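Local coordinates for HI1317 (Haemophilus influenzae, PDB 1JOV), which probably interconverts the alpha and beta anomers of D-glucose 6-phosphate, as a member of the glucose-6-phosphate 1-epimerase family with a galactose-mutarotase-like beta fold, at residues E122-M127 against T138-E143; Q38-I43 against R94-S99; E142-A147 against L255-E260. All coordinates share one frame; numbering follows the deposited sequence.

Interaction 1: E122-M127 against T138-E143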
loop_
_atom_site.group_PDB
_atom_site.type_symbol
_atom_site.label_atom_id
_atom_site.label_comp_id
_atom_site.label_asym_id
_atom_site.label_seq_id
_atom_site.Cartn_x
_atom_site.Cartn_y
_atom_site.Cartn_z
ATOM N N GLU A 122 -14.465 1.884 -13.253
ATOM C CA GLU A 122 -13.154 2.266 -13.716
ATOM C C GLU A 122 -12.060 1.297 -13.180
ATOM O O GLU A 122 -11.104 0.994 -13.863
ATOM C CB GLU A 122 -12.841 3.729 -13.318
ATOM C CG GLU A 122 -11.488 4.166 -13.807
ATOM C CD GLU A 122 -11.359 5.681 -13.475
ATOM O OE1 GLU A 122 -12.410 6.429 -13.572
ATOM O OE2 GLU A 122 -10.268 6.121 -13.078
ATOM N N ALA A 123 -12.233 0.814 -11.932
ATOM C CA ALA A 123 -11.196 -0.036 -11.306
ATOM C C ALA A 123 -11.838 -0.768 -10.137
ATOM O O ALA A 123 -12.917 -0.410 -9.610
ATOM C CB ALA A 123 -9.957 0.804 -10.839
ATOM N N LYS A 124 -11.148 -1.798 -9.720
ATOM C CA LYS A 124 -11.612 -2.600 -8.603
ATOM C C LYS A 124 -10.451 -2.859 -7.623
ATOM O O LYS A 124 -9.306 -2.902 -8.060
ATOM C CB LYS A 124 -12.206 -3.905 -9.129
ATOM C CG LYS A 124 -12.834 -4.820 -8.078
ATOM C CD LYS A 124 -13.680 -5.894 -8.724
ATOM C CE LYS A 124 -12.863 -6.800 -9.637
ATOM N NZ LYS A 124 -13.636 -7.989 -10.081
ATOM N N VAL A 125 -10.698 -3.048 -6.359
ATOM C CA VAL A 125 -9.649 -3.535 -5.449
ATOM C C VAL A 125 -10.269 -4.625 -4.617
ATOM O O VAL A 125 -11.365 -4.458 -4.066
ATOM C CB VAL A 125 -9.097 -2.447 -4.498
ATOM C CG1 VAL A 125 -8.316 -3.082 -3.368
ATOM C CG2 VAL A 125 -8.225 -1.456 -5.263
ATOM N N SER A 126 -9.562 -5.757 -4.508
ATOM C CA SER A 126 -10.038 -6.750 -3.564
ATOM C C SER A 126 -8.992 -6.935 -2.478
ATOM O O SER A 126 -7.803 -6.855 -2.705
ATOM C CB SER A 126 -10.242 -8.176 -4.193
ATOM O OG SER A 126 -9.032 -8.672 -4.739
ATOM N N MET A 127 -9.448 -7.294 -1.293
ATOM C CA MET A 127 -8.544 -7.555 -0.199
ATOM C C MET A 127 -8.999 -8.835 0.500
ATOM O O MET A 127 -10.151 -8.918 0.834
ATOM C CB MET A 127 -8.562 -6.413 0.838
ATOM C CG MET A 127 -8.196 -5.049 0.164
ATOM S SD MET A 127 -8.280 -3.742 1.460
ATOM C CE MET A 127 -8.037 -2.284 0.404
ATOM N N THR A 138 -7.382 -4.049 -10.124
ATOM C CA THR A 138 -7.662 -4.327 -11.534
ATOM C C THR A 138 -8.138 -3.065 -12.153
ATOM O O THR A 138 -9.034 -2.352 -11.633
ATOM C CB THR A 138 -8.805 -5.378 -11.691
ATOM O OG1 THR A 138 -8.437 -6.547 -10.904
ATOM C CG2 THR A 138 -8.914 -5.800 -13.215
ATOM N N HIS A 139 -7.672 -2.887 -13.371
ATOM C CA HIS A 139 -7.953 -1.749 -14.214
ATOM C C HIS A 139 -9.039 -2.038 -15.258
ATOM O O HIS A 139 -8.886 -2.992 -15.988
ATOM C CB HIS A 139 -6.616 -1.528 -14.961
ATOM C CG HIS A 139 -6.669 -0.658 -16.158
ATOM N ND1 HIS A 139 -7.254 0.591 -16.192
ATOM C CD2 HIS A 139 -6.131 -0.852 -17.392
ATOM C CE1 HIS A 139 -7.046 1.124 -17.391
ATOM N NE2 HIS A 139 -6.429 0.246 -18.148
ATOM N N TYR A 140 -10.070 -1.202 -15.318
ATOM C CA TYR A 140 -11.091 -1.342 -16.323
ATOM C C TYR A 140 -11.192 -0.093 -17.168
ATOM O O TYR A 140 -12.244 0.212 -17.756
ATOM C CB TYR A 140 -12.438 -1.643 -15.666
ATOM C CG TYR A 140 -12.435 -3.038 -15.031
ATOM C CD1 TYR A 140 -12.319 -4.187 -15.788
ATOM C CD2 TYR A 140 -12.565 -3.156 -13.667
ATOM C CE1 TYR A 140 -12.312 -5.433 -15.140
ATOM C CE2 TYR A 140 -12.562 -4.360 -13.027
ATOM C CZ TYR A 140 -12.425 -5.508 -13.747
ATOM O OH TYR A 140 -12.411 -6.732 -13.125
ATOM N N GLY A 141 -10.077 0.643 -17.205
ATOM C CA GLY A 141 -9.938 1.922 -17.841
ATOM C C GLY A 141 -10.073 1.997 -19.340
ATOM O O GLY A 141 -10.287 1.008 -20.034
ATOM N N GLU A 142 -9.903 3.223 -19.817
ATOM C CA GLU A 142 -10.054 3.513 -21.235
ATOM C C GLU A 142 -8.788 3.376 -21.986
ATOM O O GLU A 142 -8.789 3.086 -23.181
ATOM C CB GLU A 142 -10.632 4.912 -21.457
ATOM C CG GLU A 142 -12.022 5.068 -20.824
ATOM C CD GLU A 142 -12.606 6.467 -20.943
ATOM O OE1 GLU A 142 -11.965 7.351 -21.562
ATOM O OE2 GLU A 142 -13.723 6.674 -20.418
ATOM N N GLU A 143 -7.694 3.580 -21.329
ATOM C CA GLU A 143 -6.435 3.414 -22.003
ATOM C C GLU A 143 -5.465 2.647 -21.151
ATOM O O GLU A 143 -5.669 2.409 -19.968
ATOM C CB GLU A 143 -5.854 4.768 -22.390
ATOM C CG GLU A 143 -6.415 5.373 -23.673
ATOM C CD GLU A 143 -5.728 6.684 -24.009
ATOM O OE1 GLU A 143 -5.831 7.629 -23.201
ATOM O OE2 GLU A 143 -5.079 6.757 -25.087
#

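Interaction 2: Q38-I43 against R94-S99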
loop_
_atom_site.group_PDB
_atom_site.type_symbol
_atom_site.label_atom_id
_atom_site.label_comp_id
_atom_site.label_asym_id
_atom_site.label_seq_id
_atom_site.Cartn_x
_atom_site.Cartn_y
_atom_site.Cartn_z
ATOM N N GLN A 38 -11.751 6.406 0.907
ATOM C CA GLN A 38 -11.085 7.317 0.015
ATOM C C GLN A 38 -9.868 6.496 -0.493
ATOM O O GLN A 38 -9.005 6.106 0.294
ATOM C CB GLN A 38 -10.590 8.607 0.635
ATOM C CG GLN A 38 -9.715 9.405 -0.318
ATOM C CD GLN A 38 -9.230 10.688 0.294
ATOM O OE1 GLN A 38 -10.029 11.582 0.563
ATOM N NE2 GLN A 38 -7.983 11.004 0.603
ATOM N N GLY A 39 -9.801 6.276 -1.771
ATOM C CA GLY A 39 -8.658 5.567 -2.394
ATOM C C GLY A 39 -8.695 4.033 -2.119
ATOM O O GLY A 39 -7.649 3.373 -2.368
ATOM N N ALA A 40 -9.809 3.507 -1.629
ATOM C CA ALA A 40 -9.880 2.075 -1.235
ATOM C C ALA A 40 -8.552 1.732 -0.580
ATOM O O ALA A 40 -7.871 0.743 -0.986
ATOM C CB ALA A 40 -10.103 1.223 -2.518
ATOM N N GLN A 41 -8.138 2.499 0.428
ATOM C CA GLN A 41 -6.790 2.424 0.908
ATOM C C GLN A 41 -6.609 1.665 2.211
ATOM O O GLN A 41 -7.076 2.100 3.272
ATOM C CB GLN A 41 -6.197 3.830 1.025
ATOM C CG GLN A 41 -4.754 3.887 1.257
ATOM C CD GLN A 41 -4.240 5.305 1.011
ATOM O OE1 GLN A 41 -4.734 6.045 0.166
ATOM N NE2 GLN A 41 -3.131 5.620 1.742
ATOM N N LEU A 42 -6.129 0.429 2.157
ATOM C CA LEU A 42 -5.825 -0.278 3.417
ATOM C C LEU A 42 -4.797 0.556 4.253
ATOM O O LEU A 42 -3.725 0.938 3.715
ATOM C CB LEU A 42 -5.184 -1.607 2.995
ATOM C CG LEU A 42 -4.834 -2.548 4.168
ATOM C CD1 LEU A 42 -5.996 -3.017 5.113
ATOM C CD2 LEU A 42 -4.120 -3.792 3.567
ATOM N N ILE A 43 -5.206 1.018 5.437
ATOM C CA ILE A 43 -4.250 1.724 6.286
ATOM C C ILE A 43 -3.724 1.064 7.541
ATOM O O ILE A 43 -2.804 1.611 8.180
ATOM C CB ILE A 43 -4.860 3.128 6.607
ATOM C CG1 ILE A 43 -6.269 2.989 7.176
ATOM C CG2 ILE A 43 -4.882 3.895 5.278
ATOM C CD1 ILE A 43 -6.800 4.284 7.836
ATOM N N ARG A 94 -10.091 9.878 -4.542
ATOM C CA ARG A 94 -11.478 9.727 -4.924
ATOM C C ARG A 94 -12.137 8.622 -4.020
ATOM O O ARG A 94 -11.431 7.811 -3.492
ATOM C CB ARG A 94 -11.620 9.289 -6.363
ATOM C CG ARG A 94 -11.159 10.372 -7.363
ATOM C CD ARG A 94 -10.818 9.888 -8.848
ATOM N NE ARG A 94 -11.923 9.181 -9.468
ATOM C CZ ARG A 94 -11.819 8.434 -10.559
ATOM N NH1 ARG A 94 -10.629 8.277 -11.162
ATOM N NH2 ARG A 94 -12.922 7.823 -11.046
ATOM N N LEU A 95 -13.395 8.794 -3.696
ATOM C CA LEU A 95 -14.102 7.862 -2.839
ATOM C C LEU A 95 -14.429 6.640 -3.703
ATOM O O LEU A 95 -15.002 6.756 -4.788
ATOM C CB LEU A 95 -15.514 8.400 -2.419
ATOM C CG LEU A 95 -15.279 9.292 -1.240
ATOM C CD1 LEU A 95 -16.525 10.200 -1.011
ATOM C CD2 LEU A 95 -15.040 8.420 -0.078
ATOM N N TRP A 96 -14.103 5.495 -3.155
ATOM C CA TRP A 96 -14.567 4.205 -3.714
ATOM C C TRP A 96 -15.782 3.677 -2.912
ATOM O O TRP A 96 -15.984 4.096 -1.743
ATOM C CB TRP A 96 -13.428 3.215 -3.633
ATOM C CG TRP A 96 -12.192 3.573 -4.421
ATOM C CD1 TRP A 96 -11.416 4.767 -4.423
ATOM C CD2 TRP A 96 -11.467 2.641 -5.260
ATOM N NE1 TRP A 96 -10.351 4.601 -5.268
ATOM C CE2 TRP A 96 -10.374 3.307 -5.790
ATOM C CE3 TRP A 96 -11.718 1.331 -5.662
ATOM C CZ2 TRP A 96 -9.421 2.689 -6.591
ATOM C CZ3 TRP A 96 -10.797 0.671 -6.521
ATOM C CH2 TRP A 96 -9.673 1.388 -7.034
ATOM N N GLN A 97 -16.467 2.681 -3.457
ATOM C CA GLN A 97 -17.569 2.060 -2.755
ATOM C C GLN A 97 -17.205 0.628 -2.362
ATOM O O GLN A 97 -16.500 -0.055 -3.062
ATOM C CB GLN A 97 -18.796 2.018 -3.650
ATOM C CG GLN A 97 -19.492 3.407 -3.800
ATOM C CD GLN A 97 -18.657 4.366 -4.606
ATOM O OE1 GLN A 97 -18.439 5.563 -4.193
ATOM N NE2 GLN A 97 -18.164 3.917 -5.752
ATOM N N LEU A 98 -17.726 0.179 -1.205
ATOM C CA LEU A 98 -17.562 -1.226 -0.774
ATOM C C LEU A 98 -18.667 -1.991 -1.524
ATOM O O LEU A 98 -19.886 -1.771 -1.288
ATOM C CB LEU A 98 -17.805 -1.313 0.709
ATOM C CG LEU A 98 -17.805 -2.744 1.267
ATOM C CD1 LEU A 98 -16.413 -3.365 1.289
ATOM C CD2 LEU A 98 -18.369 -2.707 2.712
ATOM N N SER A 99 -18.284 -2.811 -2.502
ATOM C CA SER A 99 -19.280 -3.481 -3.325
ATOM C C SER A 99 -19.554 -4.905 -2.871
ATOM O O SER A 99 -20.530 -5.532 -3.262
ATOM C CB SER A 99 -18.734 -3.465 -4.750
ATOM O OG SER A 99 -17.440 -3.918 -4.773
#

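Interaction 3: E142-A147 against L255-E260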
loop_
_atom_site.group_PDB
_atom_site.type_symbol
_atom_site.label_atom_id
_atom_site.label_comp_id
_atom_site.label_asym_id
_atom_site.label_seq_id
_atom_site.Cartn_x
_atom_site.Cartn_y
_atom_site.Cartn_z
ATOM N N GLU A 142 -9.903 3.223 -19.817
ATOM C CA GLU A 142 -10.054 3.513 -21.235
ATOM C C GLU A 142 -8.788 3.376 -21.986
ATOM O O GLU A 142 -8.789 3.086 -23.181
ATOM C CB GLU A 142 -10.632 4.912 -21.457
ATOM C CG GLU A 142 -12.022 5.068 -20.824
ATOM C CD GLU A 142 -12.606 6.467 -20.943
ATOM O OE1 GLU A 142 -11.965 7.351 -21.562
ATOM O OE2 GLU A 142 -13.723 6.674 -20.418
ATOM N N GLU A 143 -7.694 3.580 -21.329
ATOM C CA GLU A 143 -6.435 3.414 -22.003
ATOM C C GLU A 143 -5.465 2.647 -21.151
ATOM O O GLU A 143 -5.669 2.409 -19.968
ATOM C CB GLU A 143 -5.854 4.768 -22.390
ATOM C CG GLU A 143 -6.415 5.373 -23.673
ATOM C CD GLU A 143 -5.728 6.684 -24.009
ATOM O OE1 GLU A 143 -5.831 7.629 -23.201
ATOM O OE2 GLU A 143 -5.079 6.757 -25.087
ATOM N N SER A 144 -4.364 2.310 -21.769
ATOM C CA SER A 144 -3.322 1.645 -21.024
ATOM C C SER A 144 -2.974 2.513 -19.840
ATOM O O SER A 144 -2.991 3.734 -19.925
ATOM C CB SER A 144 -2.093 1.373 -21.887
ATOM O OG SER A 144 -2.470 1.136 -23.234
ATOM N N ALA A 145 -2.660 1.901 -18.744
ATOM C CA ALA A 145 -2.374 2.631 -17.514
ATOM C C ALA A 145 -1.181 2.124 -16.736
ATOM O O ALA A 145 -0.800 0.940 -16.842
ATOM C CB ALA A 145 -3.584 2.620 -16.609
ATOM N N GLN A 146 -0.618 2.993 -15.923
ATOM C CA GLN A 146 0.344 2.572 -14.917
ATOM C C GLN A 146 -0.395 2.402 -13.602
ATOM O O GLN A 146 -1.430 3.016 -13.384
ATOM C CB GLN A 146 1.381 3.658 -14.725
ATOM C CG GLN A 146 2.182 4.050 -15.973
ATOM C CD GLN A 146 3.120 5.214 -15.644
ATOM O OE1 GLN A 146 2.638 6.350 -15.391
ATOM N NE2 GLN A 146 4.432 4.996 -15.768
ATOM N N ALA A 147 0.133 1.548 -12.718
ATOM C CA ALA A 147 -0.465 1.457 -11.401
ATOM C C ALA A 147 0.593 1.026 -10.435
ATOM O O ALA A 147 1.658 0.436 -10.793
ATOM C CB ALA A 147 -1.582 0.471 -11.434
ATOM N N LEU A 255 2.743 -1.421 -19.185
ATOM C CA LEU A 255 1.392 -0.872 -18.849
ATOM C C LEU A 255 0.365 -1.916 -18.561
ATOM O O LEU A 255 0.569 -3.114 -18.904
ATOM C CB LEU A 255 0.916 -0.004 -19.967
ATOM C CG LEU A 255 1.782 1.235 -20.257
ATOM C CD1 LEU A 255 1.121 2.185 -21.314
ATOM C CD2 LEU A 255 2.112 1.982 -19.010
ATOM N N LEU A 256 -0.761 -1.503 -17.918
ATOM C CA LEU A 256 -1.887 -2.400 -17.692
ATOM C C LEU A 256 -2.931 -2.138 -18.718
ATOM O O LEU A 256 -3.275 -0.953 -18.987
ATOM C CB LEU A 256 -2.562 -2.103 -16.350
ATOM C CG LEU A 256 -1.758 -2.561 -15.183
ATOM C CD1 LEU A 256 -2.270 -1.857 -13.855
ATOM C CD2 LEU A 256 -1.882 -4.076 -14.938
ATOM N N GLU A 257 -3.501 -3.203 -19.297
ATOM C CA GLU A 257 -4.569 -3.066 -20.225
ATOM C C GLU A 257 -5.891 -3.462 -19.518
ATOM O O GLU A 257 -5.861 -4.085 -18.441
ATOM C CB GLU A 257 -4.313 -3.889 -21.524
ATOM C CG GLU A 257 -3.278 -3.309 -22.474
ATOM C CD GLU A 257 -3.533 -1.875 -22.951
ATOM O OE1 GLU A 257 -4.662 -1.495 -23.325
ATOM O OE2 GLU A 257 -2.554 -1.111 -22.998
ATOM N N PHE A 258 -7.004 -3.215 -20.212
ATOM C CA PHE A 258 -8.318 -3.433 -19.633
ATOM C C PHE A 258 -8.381 -4.841 -19.002
ATOM O O PHE A 258 -7.977 -5.772 -19.660
ATOM C CB PHE A 258 -9.351 -3.276 -20.714
ATOM C CG PHE A 258 -10.738 -3.380 -20.246
ATOM C CD1 PHE A 258 -11.356 -4.631 -20.186
ATOM C CD2 PHE A 258 -11.509 -2.221 -19.881
ATOM C CE1 PHE A 258 -12.681 -4.778 -19.765
ATOM C CE2 PHE A 258 -12.839 -2.437 -19.452
ATOM C CZ PHE A 258 -13.413 -3.697 -19.398
ATOM N N GLY A 259 -8.812 -4.993 -17.753
ATOM C CA GLY A 259 -8.947 -6.292 -17.109
ATOM C C GLY A 259 -7.735 -6.939 -16.559
ATOM O O GLY A 259 -7.875 -7.946 -15.843
ATOM N N GLU A 260 -6.550 -6.337 -16.732
ATOM C CA GLU A 260 -5.343 -6.861 -16.142
ATOM C C GLU A 260 -5.205 -6.427 -14.689
ATOM O O GLU A 260 -5.667 -5.356 -14.319
ATOM C CB GLU A 260 -4.123 -6.466 -16.913
ATOM C CG GLU A 260 -4.130 -7.013 -18.378
ATOM C CD GLU A 260 -2.814 -6.798 -19.094
ATOM O OE1 GLU A 260 -2.178 -5.744 -18.937
ATOM O OE2 GLU A 260 -2.354 -7.692 -19.793
#

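Interaction 1: E122-M127 against T138-E143
Thr138 pairs with Lys124 where strands 121-129 and 133-139, the two arms of an antiparallel beta hairpin, lie side by side in the large sheet of this mutarotase-like fold. The two backbones exchange both bonds of a hydrogen-bonded pair: Thr138 N gives to Lys124 O at 3.0 Å, and Lys124 N returns a bond of 2.9 Å to Thr138 O. The same carbonyl oxygen Thr138 O also receives a CA-H...O contact from Ala123 CA, 3.2 Å away. His139 follows as the non-hydrogen-bonded partner of Ala123, and both side chains turn to the buried face of the hairpin, where His139 ND1 is hydrogen-bonded to Tyr77 OH. At Tyr140 the strand gives way to loop, yet one more backbone bond is made, from Tyr140 N to Glu122 O at 2.8 Å, with the donor 37° out of the carbonyl plane. Glu122 and Ala123 both face Leu114 of strand 107-115, a classic beta bulge on the far side of the strand, while the carboxylate of Glu122 leaves the hairpin to form a salt bridge with Arg94. The Tyr140 ring lies on the Thr138-Lys124 face, its CG anti to the carbonyl carbon (chi1 -68°), and Phe258 meets it edge-to-face. Lys124 approaches this ring at its edge, with CB near the ring plane and 3.9 Å from Tyr140 CE2.

Interaction 2: Q38-I43 against R94-S99
Gln38 and Leu95 bring their backbones together in a single bridge, with 4.2 Å between Gln38 CA and Leu95 CA, just ahead of the strands 41-47 and 97-104 into which the two segments run. Gln38 CA lies against Arg94 O in a CA-H...O contact, and on the Leu95 side the methyl CD2 reaches back to 4.0 Å from Gln38 N. CB of Gln38 points away from the other segment, and the chain, extended beyond CG, carries OE1 to the backbone N of Gly66, from which it accepts a hydrogen bond. Gly39, at positive phi (74°), supplies the one hydrogen bond between the segments: Gly39 N to Arg94 O, 2.8 Å, nearly along the C=O axis. Arg94 O lies in the plane of the Trp96 indole, at its edge, whereas Gly39 C sits over one face, 3.5 Å above the ring plane. Ala40 continues across that same face. Its CB makes a CH-pi contact 3.7 Å from the centroid of the five-membered ring of Trp96, 27° off the normal, and comes to 3.4 Å from Trp96 CD2, at the junction of the two rings. The indole is thus layered against the Gly39-Ala40 backbone, and the bond from Trp96 NE1 to Ala91 O further restrains it. Around the rest of the indole, Trp96 touches Ala123, Val125 and Phe137, while Ala40 rests on Phe112. The contact joins the loop leading into strand 41-47 of the N-terminal sheet to the lead-in of edge strand 97-104 of the large sheet.

Interaction 3: E142-A147 against L255-E260
Ala145 and Leu256 form an antiparallel hydrogen-bonded pair, each residue satisfying both backbone polar atoms of the other. Ala145 N gives to Leu256 O at 2.9 Å, and Leu256 N to Ala145 O at 2.7 Å and 171°; both donors lie in the plane of the carbonyl they meet. Leu256 O takes in addition a CA-H...O contact from Ser144 CA. The Gln146 amide is held by backbone: OE1 accepts from Phe80 N and NE2 gives to Ile252 O. In this way the start of strand 145-154, the strand that carries the predicted active-site residue His150, is joined to the short strand 255-256, which runs straight into a type II beta turn, Glu257 to Glu260. The turn is closed by Glu260 N to Glu257 O (2.9 Å), and its first N-H, Glu257 N, is taken by Glu260 OE1, which it meets from above the carboxylate plane. Arg251 forms a salt bridge with that same OE1 and a hydrogen bond with Leu255 O. Apolar contacts flank the backbone pair: Leu255 CD2 meets Gln146 CG at 3.7 Å, their side chains crossing obliquely, and Leu256 CD1 presses tightly on Ala147 CB at 3.4 Å.

Along the chain, interaction 2 closes before interaction 1 opens, and interaction 3 begins on Glu142 and Glu143, where interaction 1 ends. Interactions 1 and 2 have centres about 12 Å apart and reach the same eight-stranded sheet; besides their salt bridge, they touch where Met127 CE packs on Ala40 O and Val125 on Trp96. Interactions 1 and 3 are closer, about 8 Å between centres, and His139 O probably accepts a hydrogen bond from Gly259 N. Interactions 2 and 3 do not touch, their centres being about 19 Å apart. Interaction 1 lies between the other two, touching both; interaction 3 opens strand 145-154, which belongs to the sheet carrying the predicted active-site residues His150 and Glu248.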